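Local coordinates for sensor protein (Vibrio cholerae, PDB 3BY9) that serves as the sensor domain of the histidine kinase DctB, binding C4-dicarboxylates such as succinate, and probably controls autophosphorylation by the kinase part of the full-length protein, at residues Lys41-Ala46 with Asn60-Gln65; Ile85-Trp90 with Arg94-Arg99; Val167-His172 with His186-Leu191. All coordinates share one frame; numbering follows the deposited sequence.

Contact 1: residues Lys41-Ala46 with Asn60-Gln65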
ATOM      1  N   LYS A  41      13.501 -18.731 -15.566  1.00  7.77           N
ATOM      2  CA  LYS A  41      12.955 -19.990 -16.089  1.00  8.24           C
ATOM      3  C   LYS A  41      11.789 -20.590 -15.281  1.00  8.98           C
ATOM      4  O   LYS A  41      10.808 -21.040 -15.848  1.00  8.68           O
ATOM      5  CB  LYS A  41      14.092 -21.010 -16.221  1.00  9.62           C
ATOM      6  CG  LYS A  41      13.630 -22.426 -16.693  1.00  7.45           C
ATOM      7  CD  LYS A  41      14.886 -23.277 -17.012  1.00 10.96           C
ATOM      8  CE  LYS A  41      14.527 -24.768 -17.340  1.00 13.68           C
ATOM      9  NZ  LYS A  41      13.745 -24.823 -18.612  1.00 13.87           N
ATOM     10  N   GLU A  42      11.915 -20.605 -13.953  1.00  8.53           N
ATOM     11  CA  GLU A  42      10.871 -21.180 -13.119  1.00  8.04           C
ATOM     12  C   GLU A  42       9.508 -20.524 -13.345  1.00  9.35           C
ATOM     13  O   GLU A  42       8.470 -21.196 -13.302  1.00  9.38           O
ATOM     14  CB  GLU A  42      11.207 -21.044 -11.622  1.00  9.65           C
ATOM     15  CG  GLU A  42      12.502 -21.807 -11.129  1.00  7.73           C
ATOM     16  CD  GLU A  42      13.850 -21.097 -11.388  1.00  8.85           C
ATOM     17  OE1 GLU A  42      13.926 -20.178 -12.224  1.00 10.43           O
ATOM     18  OE2 GLU A  42      14.855 -21.508 -10.764  1.00 12.44           O
ATOM     19  N   LEU A  43       9.504 -19.199 -13.533  1.00  9.23           N
ATOM     20  CA  LEU A  43       8.227 -18.506 -13.718  1.00  8.61           C
ATOM     21  C   LEU A  43       7.688 -18.729 -15.132  1.00 11.46           C
ATOM     22  O   LEU A  43       6.510 -19.041 -15.296  1.00  9.10           O
ATOM     23  CB  LEU A  43       8.392 -16.974 -13.472  1.00  6.77           C
ATOM     24  CG  LEU A  43       8.394 -16.546 -12.002  1.00  8.93           C
ATOM     25  CD1 LEU A  43       9.634 -17.123 -11.250  1.00  9.66           C
ATOM     26  CD2 LEU A  43       8.436 -14.983 -11.972  1.00  8.86           C
ATOM     27  N   VAL A  44       8.553 -18.605 -16.145  1.00  8.08           N
ATOM     28  CA  VAL A  44       8.059 -18.767 -17.504  1.00  7.35           C
ATOM     29  C   VAL A  44       7.604 -20.204 -17.725  1.00  8.77           C
ATOM     30  O   VAL A  44       6.531 -20.421 -18.314  1.00  9.34           O
ATOM     31  CB  VAL A  44       9.098 -18.374 -18.562  1.00  6.99           C
ATOM     32  CG1 VAL A  44       8.560 -18.662 -20.010  1.00  8.05           C
ATOM     33  CG2 VAL A  44       9.442 -16.877 -18.393  1.00  8.79           C
ATOM     34  N   ASP A  45       8.372 -21.172 -17.234  1.00  8.71           N
ATOM     35  CA  ASP A  45       7.973 -22.560 -17.437  1.00  9.12           C
ATOM     36  C   ASP A  45       6.616 -22.875 -16.782  1.00  8.81           C
ATOM     37  O   ASP A  45       5.846 -23.711 -17.301  1.00 10.45           O
ATOM     38  CB  ASP A  45       9.031 -23.524 -16.882  1.00 10.78           C
ATOM     39  CG  ASP A  45      10.283 -23.666 -17.798  1.00 13.43           C
ATOM     40  OD1 ASP A  45      11.209 -24.401 -17.393  1.00 15.43           O
ATOM     41  OD2 ASP A  45      10.324 -23.072 -18.884  1.00 13.69           O
ATOM     42  N   ALA A  46       6.352 -22.279 -15.624  1.00  9.44           N
ATOM     43  CA  ALA A  46       5.053 -22.511 -14.997  1.00 10.73           C
ATOM     44  C   ALA A  46       3.917 -21.955 -15.847  1.00  8.00           C
ATOM     45  O   ALA A  46       2.857 -22.576 -15.999  1.00 10.16           O
ATOM     46  CB  ALA A  46       5.020 -21.863 -13.584  1.00  9.56           C
ATOM     47  N   ASN A  60       6.611 -23.032  -7.072  1.00  9.09           N
ATOM     48  CA  ASN A  60       6.184 -22.651  -5.725  1.00 10.17           C
ATOM     49  C   ASN A  60       7.368 -22.574  -4.769  1.00 11.65           C
ATOM     50  O   ASN A  60       7.491 -21.630  -3.984  1.00 10.10           O
ATOM     51  CB  ASN A  60       5.253 -23.705  -5.139  1.00 10.02           C
ATOM     52  CG  ASN A  60       3.810 -23.561  -5.583  1.00 11.69           C
ATOM     53  OD1 ASN A  60       3.346 -22.496  -6.012  1.00  9.64           O
ATOM     54  ND2 ASN A  60       3.063 -24.647  -5.397  1.00  9.22           N
ATOM     55  N   ARG A  61       8.221 -23.605  -4.799  1.00 12.21           N
ATOM     56  CA  ARG A  61       9.375 -23.648  -3.897  1.00 13.13           C
ATOM     57  C   ARG A  61      10.363 -22.548  -4.211  1.00 10.75           C
ATOM     58  O   ARG A  61      10.971 -21.982  -3.308  1.00 11.27           O
ATOM     59  CB  ARG A  61      10.022 -25.038  -3.961  1.00 11.68           C
ATOM     60  CG  ARG A  61       9.019 -26.077  -3.325  1.00 19.44           C
ATOM     61  CD  ARG A  61       9.524 -27.532  -3.383  1.00 20.09           C
ATOM     62  NE  ARG A  61       8.603 -28.449  -2.699  1.00 26.45           N
ATOM     63  CZ  ARG A  61       8.545 -28.631  -1.381  1.00 32.63           C
ATOM     64  NH1 ARG A  61       9.360 -27.964  -0.561  1.00 28.85           N
ATOM     65  NH2 ARG A  61       7.658 -29.487  -0.880  1.00 28.16           N
ATOM     66  N   TYR A  62      10.478 -22.203  -5.503  1.00  9.30           N
ATOM     67  CA  TYR A  62      11.399 -21.111  -5.878  1.00 10.13           C
ATOM     68  C   TYR A  62      10.853 -19.782  -5.361  1.00  9.72           C
ATOM     69  O   TYR A  62      11.599 -18.989  -4.774  1.00  9.13           O
ATOM     70  CB  TYR A  62      11.556 -21.067  -7.409  1.00  9.93           C
ATOM     71  CG  TYR A  62      12.367 -19.882  -7.877  1.00  7.48           C
ATOM     72  CD1 TYR A  62      13.674 -19.709  -7.456  1.00  8.65           C
ATOM     73  CD2 TYR A  62      11.812 -18.952  -8.762  1.00  8.40           C
ATOM     74  CE1 TYR A  62      14.458 -18.603  -7.889  1.00 11.91           C
ATOM     75  CE2 TYR A  62      12.580 -17.857  -9.218  1.00  9.22           C
ATOM     76  CZ  TYR A  62      13.886 -17.682  -8.775  1.00 13.76           C
ATOM     77  OH  TYR A  62      14.595 -16.544  -9.124  1.00 13.73           O
ATOM     78  N   LEU A  63       9.560 -19.530  -5.552  1.00 10.03           N
ATOM     79  CA  LEU A  63       8.999 -18.240  -5.102  1.00  9.77           C
ATOM     80  C   LEU A  63       9.081 -18.165  -3.564  1.00 10.45           C
ATOM     81  O   LEU A  63       9.261 -17.093  -2.977  1.00 10.29           O
ATOM     82  CB  LEU A  63       7.537 -18.082  -5.570  1.00  9.30           C
ATOM     83  CG  LEU A  63       7.383 -17.975  -7.117  1.00  8.06           C
ATOM     84  CD1 LEU A  63       5.877 -17.882  -7.474  1.00 10.07           C
ATOM     85  CD2 LEU A  63       8.142 -16.804  -7.657  1.00  9.07           C
ATOM     86  N   GLU A  64       8.960 -19.316  -2.907  1.00  9.89           N
ATOM     87  CA  GLU A  64       9.054 -19.316  -1.459  1.00 12.05           C
ATOM     88  C   GLU A  64      10.478 -18.890  -1.034  1.00 12.58           C
ATOM     89  O   GLU A  64      10.634 -18.157  -0.058  1.00 13.09           O
ATOM     90  CB  GLU A  64       8.692 -20.726  -0.954  1.00 13.25           C
ATOM     91  CG  GLU A  64       8.673 -20.848   0.562  1.00 18.46           C
ATOM     92  CD  GLU A  64       8.315 -22.267   1.031  1.00 21.77           C
ATOM     93  OE1 GLU A  64       8.226 -23.230   0.215  1.00 20.26           O
ATOM     94  OE2 GLU A  64       8.109 -22.400   2.264  1.00 28.06           O
ATOM     95  N   GLN A  65      11.492 -19.364  -1.771  1.00 11.13           N
ATOM     96  CA  GLN A  65      12.898 -19.033  -1.506  1.00 11.36           C
ATOM     97  C   GLN A  65      13.131 -17.559  -1.764  1.00 12.48           C
ATOM     98  O   GLN A  65      13.759 -16.875  -0.980  1.00 12.33           O
ATOM     99  CB  GLN A  65      13.811 -19.912  -2.409  1.00 11.64           C
ATOM    100  CG  GLN A  65      13.855 -21.318  -1.895  1.00 20.75           C
ATOM    101  CD  GLN A  65      14.359 -22.330  -2.913  1.00 28.83           C
ATOM    102  OE1 GLN A  65      14.585 -23.503  -2.570  1.00 39.59           O
ATOM    103  NE2 GLN A  65      14.516 -21.911  -4.155  1.00 26.52           N
TER

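Contact 2: residues Ile85-Trp90 with Arg94-Arg99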
ATOM      1  N   ILE A  85      -1.223 -19.037 -10.072  1.00  6.30           N
ATOM      2  CA  ILE A  85      -0.834 -20.412 -10.350  1.00  7.26           C
ATOM      3  C   ILE A  85       0.333 -20.913  -9.495  1.00  8.83           C
ATOM      4  O   ILE A  85       0.521 -22.100  -9.401  1.00  9.64           O
ATOM      5  CB  ILE A  85      -0.492 -20.659 -11.839  1.00 10.20           C
ATOM      6  CG1 ILE A  85       0.754 -19.847 -12.254  1.00  7.78           C
ATOM      7  CG2 ILE A  85      -1.674 -20.293 -12.754  1.00  6.93           C
ATOM      8  CD1 ILE A  85       1.252 -20.376 -13.647  1.00 11.63           C
ATOM      9  N   ALA A  86       1.132 -20.014  -8.914  1.00  7.04           N
ATOM     10  CA  ALA A  86       2.229 -20.484  -8.043  1.00  7.70           C
ATOM     11  C   ALA A  86       2.443 -19.364  -7.033  1.00  6.89           C
ATOM     12  O   ALA A  86       2.201 -18.203  -7.323  1.00  9.12           O
ATOM     13  CB  ALA A  86       3.522 -20.760  -8.864  1.00  9.90           C
ATOM     14  N   SER A  87       2.913 -19.707  -5.836  1.00  6.76           N
ATOM     15  CA  SER A  87       3.007 -18.654  -4.848  1.00  8.74           C
ATOM     16  C   SER A  87       3.892 -19.057  -3.671  1.00 10.42           C
ATOM     17  O   SER A  87       3.947 -20.220  -3.300  1.00 10.33           O
ATOM     18  CB  SER A  87       1.594 -18.393  -4.292  1.00 10.65           C
ATOM     19  OG  SER A  87       1.622 -17.373  -3.278  1.00  9.60           O
ATOM     20  N   SER A  88       4.569 -18.086  -3.076  1.00  7.71           N
ATOM     21  CA  SER A  88       5.392 -18.369  -1.906  1.00  9.21           C
ATOM     22  C   SER A  88       4.556 -18.877  -0.740  1.00 10.60           C
ATOM     23  O   SER A  88       5.107 -19.540   0.169  1.00 11.42           O
ATOM     24  CB  SER A  88       6.114 -17.066  -1.486  1.00  8.12           C
ATOM     25  OG  SER A  88       5.145 -16.078  -1.132  1.00  8.95           O
ATOM     26  N   ASN A  89       3.244 -18.578  -0.728  1.00  8.64           N
ATOM     27  CA  ASN A  89       2.398 -19.015   0.402  1.00  9.65           C
ATOM     28  C   ASN A  89       1.578 -20.271   0.126  1.00  9.98           C
ATOM     29  O   ASN A  89       0.590 -20.556   0.813  1.00 10.90           O
ATOM     30  CB  ASN A  89       1.470 -17.853   0.850  1.00  8.93           C
ATOM     31  CG  ASN A  89       0.628 -17.272  -0.298  1.00 11.63           C
ATOM     32  OD1 ASN A  89       0.187 -18.005  -1.161  1.00  9.77           O
ATOM     33  ND2 ASN A  89       0.422 -15.957  -0.300  1.00 10.44           N
ATOM     34  N   TRP A  90       2.051 -21.051  -0.861  1.00 10.72           N
ATOM     35  CA  TRP A  90       1.353 -22.244  -1.304  1.00  9.87           C
ATOM     36  C   TRP A  90       1.100 -23.246  -0.168  1.00 13.20           C
ATOM     37  O   TRP A  90       0.123 -24.000  -0.238  1.00 14.18           O
ATOM     38  CB  TRP A  90       2.148 -22.954  -2.396  1.00 14.30           C
ATOM     39  CG  TRP A  90       3.429 -23.540  -1.898  1.00 12.85           C
ATOM     40  CD1 TRP A  90       4.617 -22.915  -1.728  1.00 10.45           C
ATOM     41  CD2 TRP A  90       3.609 -24.901  -1.475  1.00 13.83           C
ATOM     42  NE1 TRP A  90       5.560 -23.812  -1.235  1.00 13.98           N
ATOM     43  CE2 TRP A  90       4.946 -25.033  -1.063  1.00 13.87           C
ATOM     44  CE3 TRP A  90       2.753 -26.006  -1.404  1.00 17.57           C
ATOM     45  CZ2 TRP A  90       5.464 -26.238  -0.581  1.00 18.84           C
ATOM     46  CZ3 TRP A  90       3.276 -27.229  -0.913  1.00 18.11           C
ATOM     47  CH2 TRP A  90       4.609 -27.315  -0.520  1.00 16.75           C
ATOM     48  N   ARG A  94      -2.963 -18.905   4.357  1.00 12.55           N
ATOM     49  CA  ARG A  94      -3.396 -17.817   3.444  1.00 10.99           C
ATOM     50  C   ARG A  94      -3.108 -18.072   1.973  1.00 15.19           C
ATOM     51  O   ARG A  94      -3.218 -17.150   1.184  1.00 15.01           O
ATOM     52  CB  ARG A  94      -2.775 -16.470   3.833  1.00 13.32           C
ATOM     53  CG  ARG A  94      -1.271 -16.321   3.542  1.00 12.73           C
ATOM     54  CD  ARG A  94      -0.790 -14.926   3.960  1.00 12.91           C
ATOM     55  NE  ARG A  94       0.644 -14.673   3.758  1.00 12.73           N
ATOM     56  CZ  ARG A  94       1.608 -14.955   4.628  1.00 20.57           C
ATOM     57  NH1 ARG A  94       1.329 -15.543   5.812  1.00 17.76           N
ATOM     58  NH2 ARG A  94       2.860 -14.593   4.355  1.00 18.12           N
ATOM     59  N   SER A  95      -2.769 -19.299   1.609  1.00 12.99           N
ATOM     60  CA  SER A  95      -2.465 -19.573   0.198  1.00 10.02           C
ATOM     61  C   SER A  95      -3.320 -18.840  -0.810  1.00 11.98           C
ATOM     62  O   SER A  95      -4.550 -18.876  -0.750  1.00 12.63           O
ATOM     63  CB  SER A  95      -2.571 -21.051  -0.129  1.00 11.69           C
ATOM     64  OG  SER A  95      -2.170 -21.304  -1.492  1.00 12.72           O
ATOM     65  N   PHE A  96      -2.634 -18.202  -1.764  1.00  9.63           N
ATOM     66  CA  PHE A  96      -3.326 -17.477  -2.810  1.00  9.69           C
ATOM     67  C   PHE A  96      -3.545 -18.380  -4.011  1.00 10.57           C
ATOM     68  O   PHE A  96      -4.173 -17.936  -4.995  1.00  9.46           O
ATOM     69  CB  PHE A  96      -2.459 -16.301  -3.297  1.00 11.74           C
ATOM     70  CG  PHE A  96      -2.228 -15.202  -2.288  1.00 10.90           C
ATOM     71  CD1 PHE A  96      -2.795 -15.221  -1.005  1.00 11.80           C
ATOM     72  CD2 PHE A  96      -1.372 -14.136  -2.633  1.00  8.21           C
ATOM     73  CE1 PHE A  96      -2.510 -14.220  -0.084  1.00  9.67           C
ATOM     74  CE2 PHE A  96      -1.069 -13.122  -1.719  1.00  8.86           C
ATOM     75  CZ  PHE A  96      -1.628 -13.158  -0.437  1.00  8.35           C
ATOM     76  N   ILE A  97      -3.062 -19.624  -3.967  1.00  9.43           N
ATOM     77  CA  ILE A  97      -3.180 -20.503  -5.149  1.00  9.91           C
ATOM     78  C   ILE A  97      -4.649 -20.703  -5.570  1.00 10.42           C
ATOM     79  O   ILE A  97      -5.511 -21.004  -4.730  1.00 14.20           O
ATOM     80  CB  ILE A  97      -2.563 -21.890  -4.874  1.00 11.58           C
ATOM     81  CG1 ILE A  97      -1.072 -21.762  -4.534  1.00 16.99           C
ATOM     82  CG2 ILE A  97      -2.736 -22.809  -6.109  1.00 14.19           C
ATOM     83  CD1 ILE A  97      -0.185 -21.480  -5.653  1.00 16.03           C
ATOM     84  N   GLY A  98      -4.936 -20.480  -6.859  1.00  9.11           N
ATOM     85  CA  GLY A  98      -6.299 -20.700  -7.331  1.00  8.87           C
ATOM     86  C   GLY A  98      -7.182 -19.462  -7.242  1.00 14.24           C
ATOM     87  O   GLY A  98      -8.289 -19.443  -7.805  1.00 14.13           O
ATOM     88  N   ARG A  99      -6.713 -18.409  -6.570  1.00 10.35           N
ATOM     89  CA  ARG A  99      -7.569 -17.216  -6.428  1.00  9.12           C
ATOM     90  C   ARG A  99      -7.295 -16.331  -7.621  1.00  8.27           C
ATOM     91  O   ARG A  99      -6.139 -16.228  -8.051  1.00  8.71           O
ATOM     92  CB  ARG A  99      -7.197 -16.409  -5.159  1.00 12.38           C
ATOM     93  CG  ARG A  99      -7.193 -17.204  -3.885  1.00 22.90           C
ATOM     94  CD  ARG A  99      -8.541 -17.800  -3.590  1.00 33.76           C
ATOM     95  NE  ARG A  99      -8.672 -18.125  -2.172  1.00 41.26           N
ATOM     96  CZ  ARG A  99      -9.154 -17.292  -1.250  1.00 45.73           C
ATOM     97  NH1 ARG A  99      -9.555 -16.071  -1.584  1.00 47.10           N
ATOM     98  NH2 ARG A  99      -9.255 -17.688   0.015  1.00 47.55           N
TER
HETATM   99  O   HOH W   1      -2.252 -23.966  -1.787  1.00 29.21           O

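Contact 3: residues Val167-His172 with His186-Leu191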
ATOM      1  N   VAL A 167      -0.032  10.267   9.388  1.00  9.39           N
ATOM      2  CA  VAL A 167      -0.981   9.398   8.678  1.00 10.29           C
ATOM      3  C   VAL A 167      -0.508   9.435   7.208  1.00 10.13           C
ATOM      4  O   VAL A 167       0.170  10.391   6.818  1.00 10.93           O
ATOM      5  CB  VAL A 167      -2.451   9.884   8.656  1.00 11.65           C
ATOM      6  CG1 VAL A 167      -3.035   9.771  10.100  1.00 12.75           C
ATOM      7  CG2 VAL A 167      -2.565  11.354   8.147  1.00 11.49           C
ATOM      8  N   ALA A 168      -0.845   8.387   6.445  1.00  9.69           N
ATOM      9  CA  ALA A 168      -0.583   8.367   4.993  1.00  9.53           C
ATOM     10  C   ALA A 168      -1.970   8.250   4.433  1.00  9.75           C
ATOM     11  O   ALA A 168      -2.683   7.279   4.718  1.00 10.92           O
ATOM     12  CB  ALA A 168       0.261   7.157   4.602  1.00 11.92           C
ATOM     13  N   THR A 169      -2.392   9.240   3.635  1.00 10.11           N
ATOM     14  CA  THR A 169      -3.763   9.240   3.100  1.00  9.27           C
ATOM     15  C   THR A 169      -3.828   9.025   1.583  1.00  9.75           C
ATOM     16  O   THR A 169      -2.933   9.436   0.861  1.00 12.38           O
ATOM     17  CB  THR A 169      -4.447  10.595   3.377  1.00  9.30           C
ATOM     18  OG1 THR A 169      -3.567  11.653   2.943  1.00 10.97           O
ATOM     19  CG2 THR A 169      -4.716  10.781   4.882  1.00 12.75           C
ATOM     20  N   ASP A 170      -4.909   8.377   1.139  1.00 12.30           N
ATOM     21  CA  ASP A 170      -5.078   8.170  -0.301  1.00 14.67           C
ATOM     22  C   ASP A 170      -5.853   9.359  -0.866  1.00 14.18           C
ATOM     23  O   ASP A 170      -6.081  10.369  -0.180  1.00 15.57           O
ATOM     24  CB  ASP A 170      -5.804   6.842  -0.582  1.00 11.47           C
ATOM     25  CG  ASP A 170      -7.276   6.841  -0.173  1.00 15.43           C
ATOM     26  OD1 ASP A 170      -7.876   7.893   0.130  1.00 12.78           O
ATOM     27  OD2 ASP A 170      -7.864   5.731  -0.174  1.00 17.05           O
ATOM     28  N   ASP A 171      -6.263   9.250  -2.136  1.00 18.96           N
ATOM     29  CA  ASP A 171      -6.982  10.362  -2.753  1.00 21.73           C
ATOM     30  C   ASP A 171      -8.326  10.802  -2.162  1.00 22.11           C
ATOM     31  O   ASP A 171      -8.748  11.944  -2.413  1.00 24.04           O
ATOM     32  CB  ASP A 171      -7.138  10.108  -4.251  1.00 25.08           C
ATOM     33  CG  ASP A 171      -5.814  10.122  -4.969  1.00 31.83           C
ATOM     34  OD1 ASP A 171      -4.871  10.793  -4.489  1.00 32.62           O
ATOM     35  OD2 ASP A 171      -5.718   9.463  -6.032  1.00 43.53           O
ATOM     36  N   HIS A 172      -9.014   9.921  -1.425  1.00 18.38           N
ATOM     37  CA  HIS A 172     -10.289  10.256  -0.746  1.00 18.12           C
ATOM     38  C   HIS A 172     -10.025  10.605   0.711  1.00 20.19           C
ATOM     39  O   HIS A 172     -10.957  10.692   1.532  1.00 20.10           O
ATOM     40  CB  HIS A 172     -11.250   9.056  -0.743  1.00 22.23           C
ATOM     41  CG  HIS A 172     -11.826   8.744  -2.081  1.00 29.33           C
ATOM     42  ND1 HIS A 172     -12.769   9.546  -2.688  1.00 37.58           N
ATOM     43  CD2 HIS A 172     -11.588   7.724  -2.938  1.00 29.02           C
ATOM     44  CE1 HIS A 172     -13.093   9.028  -3.861  1.00 31.77           C
ATOM     45  NE2 HIS A 172     -12.391   7.922  -4.037  1.00 35.15           N
ATOM     46  N   HIS A 186     -10.277   5.030   8.200  1.00 12.55           N
ATOM     47  CA  HIS A 186     -11.245   6.102   8.425  1.00 12.33           C
ATOM     48  C   HIS A 186     -10.822   7.223   7.479  1.00 14.06           C
ATOM     49  O   HIS A 186      -9.651   7.358   7.107  1.00 14.80           O
ATOM     50  CB  HIS A 186     -11.164   6.683   9.832  1.00 14.61           C
ATOM     51  CG  HIS A 186     -11.675   5.769  10.894  1.00 16.59           C
ATOM     52  ND1 HIS A 186     -11.171   4.497  11.100  1.00 15.62           N
ATOM     53  CD2 HIS A 186     -12.654   5.949  11.814  1.00 19.11           C
ATOM     54  CE1 HIS A 186     -11.816   3.942  12.116  1.00 22.88           C
ATOM     55  NE2 HIS A 186     -12.716   4.804  12.566  1.00 18.05           N
ATOM     56  N   SER A 187     -11.766   8.048   7.070  1.00 13.27           N
ATOM     57  CA  SER A 187     -11.395   9.184   6.231  1.00 13.31           C
ATOM     58  C   SER A 187     -11.097  10.367   7.137  1.00 13.63           C
ATOM     59  O   SER A 187     -11.647  10.468   8.242  1.00 13.61           O
ATOM     60  CB  SER A 187     -12.518   9.563   5.260  1.00 13.07           C
ATOM     61  OG  SER A 187     -13.746   9.835   5.940  1.00 13.43           O
ATOM     62  N   VAL A 188     -10.257  11.292   6.677  1.00 10.81           N
ATOM     63  CA  VAL A 188      -9.923  12.425   7.522  1.00 11.77           C
ATOM     64  C   VAL A 188     -11.149  13.294   7.725  1.00 16.35           C
ATOM     65  O   VAL A 188     -11.402  13.772   8.832  1.00 13.83           O
ATOM     66  CB  VAL A 188      -8.799  13.269   6.886  1.00 12.55           C
ATOM     67  CG1 VAL A 188      -8.641  14.613   7.616  1.00 14.93           C
ATOM     68  CG2 VAL A 188      -7.467  12.471   6.966  1.00 14.67           C
ATOM     69  N   ALA A 189     -11.902  13.496   6.640  1.00 15.03           N
ATOM     70  CA  ALA A 189     -13.097  14.351   6.649  1.00 15.77           C
ATOM     71  C   ALA A 189     -14.294  13.588   6.108  1.00 14.96           C
ATOM     72  O   ALA A 189     -14.157  12.543   5.484  1.00 13.76           O
ATOM     73  CB  ALA A 189     -12.855  15.594   5.765  1.00 15.86           C
ATOM     74  N   ASP A 190     -15.487  14.155   6.293  1.00 15.87           N
ATOM     75  CA  ASP A 190     -16.681  13.487   5.814  1.00 15.45           C
ATOM     76  C   ASP A 190     -16.676  13.277   4.295  1.00 18.28           C
ATOM     77  O   ASP A 190     -16.186  14.130   3.541  1.00 18.02           O
ATOM     78  CB  ASP A 190     -17.944  14.293   6.181  1.00 21.03           C
ATOM     79  CG  ASP A 190     -18.164  14.437   7.682  1.00 27.61           C
ATOM     80  OD1 ASP A 190     -17.499  13.759   8.488  1.00 18.20           O
ATOM     81  OD2 ASP A 190     -19.045  15.249   8.056  1.00 24.72           O
ATOM     82  N   LEU A 191     -17.224  12.129   3.885  1.00 16.69           N
ATOM     83  CA  LEU A 191     -17.319  11.738   2.480  1.00 16.49           C
ATOM     84  C   LEU A 191     -18.805  11.551   2.139  1.00 17.84           C
ATOM     85  O   LEU A 191     -19.615  11.169   2.998  1.00 21.38           O
ATOM     86  CB  LEU A 191     -16.602  10.398   2.225  1.00 17.82           C
ATOM     87  CG  LEU A 191     -15.072  10.482   2.368  1.00 18.36           C
ATOM     88  CD1 LEU A 191     -14.440   9.079   2.223  1.00 18.42           C
ATOM     89  CD2 LEU A 191     -14.546  11.396   1.309  1.00 22.38           C
TER
HETATM   90  O   HOH W   2     -12.173  12.756   3.525  1.00 19.10           O

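Contact 1: residues Lys41-Ala46 with Asn60-Gln65
One face of the Tyr62 ring is covered by the carboxylate of Glu42, and its edge is met by a methyl of Leu43. The carboxylate lies almost flat on the ring, with the two planes 10° apart and Glu42 CD 3.9 Å above the ring centre. A bend at chi2 (81°) folds the glutamate chain over so that its flat end stacks, while nearer the backbone Glu42 CB comes within 3.6 Å of Tyr62 CD2. In the plane of the ring, Leu43 CD1 touches Tyr62 CE2 at 3.7 Å. The same methyl reaches Leu63 CD2 at 3.9 Å, so Leu43 bridges two consecutive residues of the opposing helix. The phenol is anchored beyond the contact by a hydrogen bond from Tyr62 OH to Asp40, a ligand of the nearby calcium ion, which places the tyrosine in the second shell of that site. Within 41-46, Lys41 NZ and Asp45 OD1 form a salt bridge of 2.8 Å that takes no part in the packing against 60-65. The two helical segments run roughly antiparallel, at 143°, with their axes 10.0 Å apart, and no hydrogen bond joins them directly. Helices 41-48 and 53-70 thus pack side by side in the half of the sensor that carries the five-stranded sheet, and Leu43 and Leu63 both rest on Leu77 of strand 74-79, while Ala46 and Leu63 also reach strand 84-87.

Contact 2: residues Ile85-Trp90 with Arg94-Arg99
Asn89 and Phe96 form the tight part of this contact, with the amide nitrogen of the asparagine set over the centre of the phenyl ring. Asn89 ND2 stands 3.1 Å above the ring plane, and the amide is turned 66° from it. The amide is held from several directions. Its OD1 accepts from Phe96 N at 2.9 Å (161° at the hydrogen) and from Ser87 OG at 2.6 Å, the two donors arriving from opposite faces of the carboxamide plane, while ND2 is hydrogen-bonded to Asp74, which also forms a salt bridge with Arg94. With chi1 at 54°, Asn89 CG sits between its own backbone N and carbonyl carbon, which turns the amide toward 94-99. Nearer the strand, Ile97 CD1 packs against the backbone at Ala86 CA, 3.5 Å away.

The looser side is built around water. Ser95 OG and the carbonyl of Trp90 share one water, which donates to Trp90 O at 2.8 Å, and here Trp90 CB and Ile97 CG1 only brush at 4.0 Å. Ser95 OG also accepts from Ile97 N, forming an ST turn. The whole arrangement closes the loop after strand 84-87, at the edge of the PAS-like sheet, and sets Phe96 beside Thr124 of the pocket where succinate is bound in a structure of this protein.

Contact 3: residues Val167-His172 with His186-Leu191
Ala189 O is gripped by two donors, the hydroxyl of Ser187 and a water that carries the link to His172 across the contact. Together they tie the loop 186-191 to an Asx turn, which follows edge strand 165-169 of the four-stranded, probably PAS-like sheet. Ser187 OG donates to Ala189 O at 2.8 Å, coming from above the carbonyl plane (40° out of it), a bond that spans two residues and curls the loop on itself. The water donates to Ala189 O, also at 2.8 Å, and to His172 O at a longer 3.1 Å, so one water bridges the two carbonyls where no direct hydrogen bond joins the segments.

In the Asx turn, Asp170 OD1 accepts from His172 N at 2.8 Å with a bent geometry (136° at the hydrogen), the donor lying above the carboxylate plane. The same oxygen also receives Val174 N, while OD2 is hydrogen-bonded to Tyr205. The turn thereby presents the His172 carbonyl to the loop, where Leu191 CD2 lies 3.7 Å from His172 O. Leu191 continues onto Leu196 and Ile199 of helix 193-202, which connects this contact with the helix that follows.

Deeper in, the contact becomes apolar. The hydroxyl of Thr169 turns to Arg253 of the adjacent strand 250-257; a chi1 of 50° sets OG1 between the backbone N and the carbonyl carbon and CG2 anti to the latter, giving the methyl to the loop. Val188, which also leans on Val175, crosses it at about a right angle, and Thr169 CG2 meets Val188 CG2 at 3.8 Å.

From the N terminus the contacts follow one another in series, none crossing or enclosing another. Contact 1 closes the short link between helices 41-48 and 53-70. Contact 2 then closes a loop with just three residues between its segments, at the end of strand 84-87. These two touch directly: Asn60 OD1 lies 2.8 Å from Ser87 N, and Glu64 OE1 lies 3.1 Å from Trp90 NE1, so helix 53-70 is tied to the edge of the five-stranded sheet. Contact 3 brings the turn after edge strand 165-169 of the four-stranded sheet against the loop that leads into helix 193-202, on the opposite side of the chain's centre, with its centre about 32 Å from that of contact 2.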